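Local atomic coordinates of aldehyde dehydrogenase family protein (Pseudomonas syringae pv. tomato, PDB entry 6X9L), a protein that probably oxidises long-chain aliphatic aldehydes such as octanal, with NAD+ as the electron acceptor. Residues A[272-281]-A[306-315]. The protein carries 1 engineered substitution. Sequence-based numbering, arbitrary orientation.
Sequences FANAVPPGVM and EVEALAAQTA
Val276 places CG1 anti to its backbone N (chi1 171°) and CG2 anti to its carbonyl carbon, and this fork straddles two successive turns of helix 306-315: CG1 meets Leu310 CB at 3.7 Å, while CG2 lies against Val307 CB, also at 3.7 Å. Both pairs of side chains meet at about a right angle. Leu310, with CG anti to its own carbonyl carbon, sets its two methyls against the first turn of segment 272-281, where CD1 is 4.0 Å from Phe272 O and CD2 packs on Ala273 CA. The Phe272 ring takes Val307 CG1 at an oblique slant, 3.9 Å from CD2. Further along both segments, Thr314 turns its two branches to different jobs. Its CG2 abuts the Pro277 ring, 3.3 Å from Pro277 CB, where the CA atoms of the two segments come nearest. Its OG1 donates to Leu310 O one turn back (3.2 Å), in the carbonyl plane and on a lone pair, so that Leu310 O accepts from both N and OG1 of Thr314. Val280 CB and CG1 make van der Waals contact with this OG1, and Val280 CG2 reaches Ala311 CB at 3.9 Å. In the aldehyde dehydrogenase fold this pair belongs to the catalytic domain, built on the seven-stranded mixed sheet. Strands 263-266 and 296-300 are parallel neighbours, and helix 272-284 links them as a beta-alpha-beta crossover; helix 304-316 follows the second strand, and the two segments cross at -50° with axes 8.8 Å apart. On the side facing the sheet, Phe272 and Val307 touch Val299 of strand 296-300, and Val280 and Val307 rest on Leu397 and Leu399 of strand 396-402. No hydrogen bond joins the two segments; Glu306 brings OE1 near Phe272 CB, yet its OE2 forms a salt bridge with Arg303.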
loop_
_atom_site.group_PDB
_atom_site.type_symbol
_atom_site.label_atom_id
_atom_site.label_comp_id
_atom_site.label_asym_id
_atom_site.label_seq_id
_atom_site.Cartn_x
_atom_site.Cartn_y
_atom_site.Cartn_z
ATOM N N PHE A 272 16.220 -34.962 13.084
ATOM C CA PHE A 272 16.926 -34.636 11.832
ATOM C C PHE A 272 16.645 -35.670 10.754
ATOM O O PHE A 272 16.370 -35.285 9.648
ATOM C CB PHE A 272 18.404 -34.406 12.124
ATOM C CG PHE A 272 18.701 -33.012 12.605
ATOM C CD1 PHE A 272 18.543 -32.672 13.928
ATOM C CD2 PHE A 272 19.093 -32.028 11.719
ATOM C CE1 PHE A 272 18.794 -31.388 14.359
ATOM C CE2 PHE A 272 19.354 -30.748 12.156
ATOM C CZ PHE A 272 19.203 -30.433 13.475
ATOM N N ALA A 273 16.604 -36.942 11.093
ATOM C CA ALA A 273 16.334 -37.960 10.062
ATOM C C ALA A 273 14.955 -37.735 9.447
ATOM O O ALA A 273 14.829 -37.937 8.271
ATOM C CB ALA A 273 16.412 -39.313 10.690
ATOM N N ASN A 274 13.954 -37.380 10.238
ATOM C CA ASN A 274 12.603 -37.183 9.676
ATOM C C ASN A 274 12.366 -35.747 9.221
ATOM O O ASN A 274 11.356 -35.538 8.594
ATOM C CB ASN A 274 11.515 -37.562 10.668
ATOM C CG ASN A 274 11.417 -39.055 10.835
ATOM O OD1 ASN A 274 10.702 -39.542 11.694
ATOM N ND2 ASN A 274 12.131 -39.788 10.008
ATOM N N ALA A 275 13.240 -34.801 9.541
ATOM C CA ALA A 275 12.942 -33.410 9.141
ATOM C C ALA A 275 13.750 -32.955 7.929
ATOM O O ALA A 275 13.295 -32.074 7.255
ATOM C CB ALA A 275 13.110 -32.476 10.308
ATOM N N VAL A 276 14.924 -33.516 7.688
ATOM C CA VAL A 276 15.722 -33.053 6.522
ATOM C C VAL A 276 15.046 -33.423 5.202
ATOM O O VAL A 276 15.017 -32.604 4.320
ATOM C CB VAL A 276 17.172 -33.545 6.584
ATOM C CG1 VAL A 276 17.894 -33.242 5.298
ATOM C CG2 VAL A 276 17.908 -32.932 7.745
ATOM N N PRO A 277 14.496 -34.631 5.029
ATOM C CA PRO A 277 13.876 -34.991 3.777
ATOM C C PRO A 277 12.682 -34.108 3.408
ATOM O O PRO A 277 12.617 -33.705 2.312
ATOM C CB PRO A 277 13.412 -36.426 4.030
ATOM C CG PRO A 277 14.375 -36.912 5.036
ATOM C CD PRO A 277 14.575 -35.732 5.949
ATOM N N PRO A 278 11.747 -33.793 4.308
ATOM C CA PRO A 278 10.626 -32.940 3.972
ATOM C C PRO A 278 11.104 -31.542 3.582
ATOM O O PRO A 278 10.509 -30.980 2.758
ATOM C CB PRO A 278 9.775 -32.954 5.243
ATOM C CG PRO A 278 10.154 -34.241 5.871
ATOM C CD PRO A 278 11.641 -34.310 5.637
ATOM N N GLY A 279 12.118 -31.023 4.258
ATOM C CA GLY A 279 12.660 -29.733 3.862
ATOM C C GLY A 279 13.204 -29.734 2.445
ATOM O O GLY A 279 12.952 -28.801 1.674
ATOM N N VAL A 280 13.964 -30.779 2.085
ATOM C CA VAL A 280 14.481 -30.921 0.723
ATOM C C VAL A 280 13.332 -31.004 -0.269
ATOM O O VAL A 280 13.316 -30.311 -1.297
ATOM C CB VAL A 280 15.387 -32.160 0.619
ATOM C CG1 VAL A 280 15.813 -32.377 -0.815
ATOM C CG2 VAL A 280 16.605 -32.035 1.543
ATOM N N MET A 281 12.358 -31.866 0.016
ATOM C CA MET A 281 11.168 -31.932 -0.822
ATOM C C MET A 281 10.475 -30.573 -0.905
ATOM O O MET A 281 10.053 -30.149 -1.984
ATOM C CB MET A 281 10.222 -33.008 -0.294
ATOM C CG MET A 281 10.776 -34.415 -0.410
ATOM S SD MET A 281 11.173 -34.870 -2.120
ATOM C CE MET A 281 12.808 -34.178 -2.349
ATOM N N GLU A 306 25.519 -34.905 8.973
ATOM C CA GLU A 306 24.354 -35.779 8.936
ATOM C C GLU A 306 23.291 -35.253 7.971
ATOM O O GLU A 306 22.725 -36.020 7.182
ATOM C CB GLU A 306 23.775 -35.946 10.337
ATOM C CG GLU A 306 22.725 -37.033 10.413
ATOM C CD GLU A 306 22.123 -37.197 11.797
ATOM O OE1 GLU A 306 20.901 -37.455 11.861
ATOM O OE2 GLU A 306 22.857 -37.082 12.813
ATOM N N VAL A 307 23.002 -33.946 8.017
ATOM C CA VAL A 307 21.956 -33.410 7.145
ATOM C C VAL A 307 22.423 -33.412 5.694
ATOM O O VAL A 307 21.627 -33.659 4.781
ATOM C CB VAL A 307 21.490 -32.004 7.598
ATOM C CG1 VAL A 307 21.937 -31.692 9.028
ATOM C CG2 VAL A 307 21.936 -30.932 6.635
ATOM N N GLU A 308 23.714 -33.151 5.455
ATOM C CA GLU A 308 24.257 -33.298 4.106
ATOM C C GLU A 308 23.920 -34.672 3.538
ATOM O O GLU A 308 23.280 -34.784 2.485
ATOM C CB GLU A 308 25.769 -33.075 4.104
ATOM C CG GLU A 308 26.200 -31.624 4.114
ATOM C CD GLU A 308 27.716 -31.487 4.158
ATOM O OE1 GLU A 308 28.405 -32.533 4.174
ATOM O OE2 GLU A 308 28.222 -30.346 4.171
ATOM N N ALA A 309 24.326 -35.737 4.245
ATOM C CA ALA A 309 24.023 -37.096 3.798
ATOM C C ALA A 309 22.528 -37.291 3.570
ATOM O O ALA A 309 22.114 -37.900 2.574
ATOM C CB ALA A 309 24.538 -38.104 4.821
ATOM N N LEU A 310 21.703 -36.789 4.490
ATOM C CA LEU A 310 20.263 -36.960 4.363
ATOM C C LEU A 310 19.710 -36.205 3.166
ATOM O O LEU A 310 18.711 -36.629 2.574
ATOM C CB LEU A 310 19.582 -36.496 5.642
ATOM C CG LEU A 310 19.794 -37.434 6.819
ATOM C CD1 LEU A 310 19.772 -36.651 8.137
ATOM C CD2 LEU A 310 18.707 -38.494 6.784
ATOM N N ALA A 311 20.338 -35.085 2.799
ATOM C CA ALA A 311 19.848 -34.276 1.685
ATOM C C ALA A 311 20.216 -34.902 0.343
ATOM O O ALA A 311 19.377 -34.988 -0.565
ATOM C CB ALA A 311 20.394 -32.849 1.785
ATOM N N ALA A 312 21.471 -35.338 0.199
ATOM C CA ALA A 312 21.861 -36.101 -0.978
ATOM C C ALA A 312 20.968 -37.317 -1.145
ATOM O O ALA A 312 20.523 -37.632 -2.257
ATOM C CB ALA A 312 23.318 -36.532 -0.852
ATOM N N GLN A 313 20.677 -37.991 -0.035
ATOM C CA GLN A 313 19.861 -39.196 -0.056
ATOM C C GLN A 313 18.467 -38.921 -0.614
ATOM O O GLN A 313 17.994 -39.627 -1.514
ATOM C CB GLN A 313 19.778 -39.748 1.357
ATOM C CG GLN A 313 19.657 -41.215 1.453
ATOM C CD GLN A 313 19.584 -41.652 2.888
ATOM O OE1 GLN A 313 20.320 -41.151 3.742
ATOM N NE2 GLN A 313 18.679 -42.577 3.172
ATOM N N THR A 314 17.782 -37.907 -0.086
ATOM C CA THR A 314 16.428 -37.653 -0.562
ATOM C C THR A 314 16.426 -37.007 -1.939
ATOM O O THR A 314 15.535 -37.291 -2.753
ATOM C CB THR A 314 15.663 -36.797 0.441
ATOM O OG1 THR A 314 16.356 -35.569 0.634
ATOM C CG2 THR A 314 15.575 -37.521 1.783
ATOM N N ALA A 315 17.425 -36.172 -2.235
ATOM C CA ALA A 315 17.549 -35.628 -3.583
ATOM C C ALA A 315 17.685 -36.745 -4.611
ATOM O O ALA A 315 16.960 -36.770 -5.611
ATOM C CB ALA A 315 18.737 -34.670 -3.663
#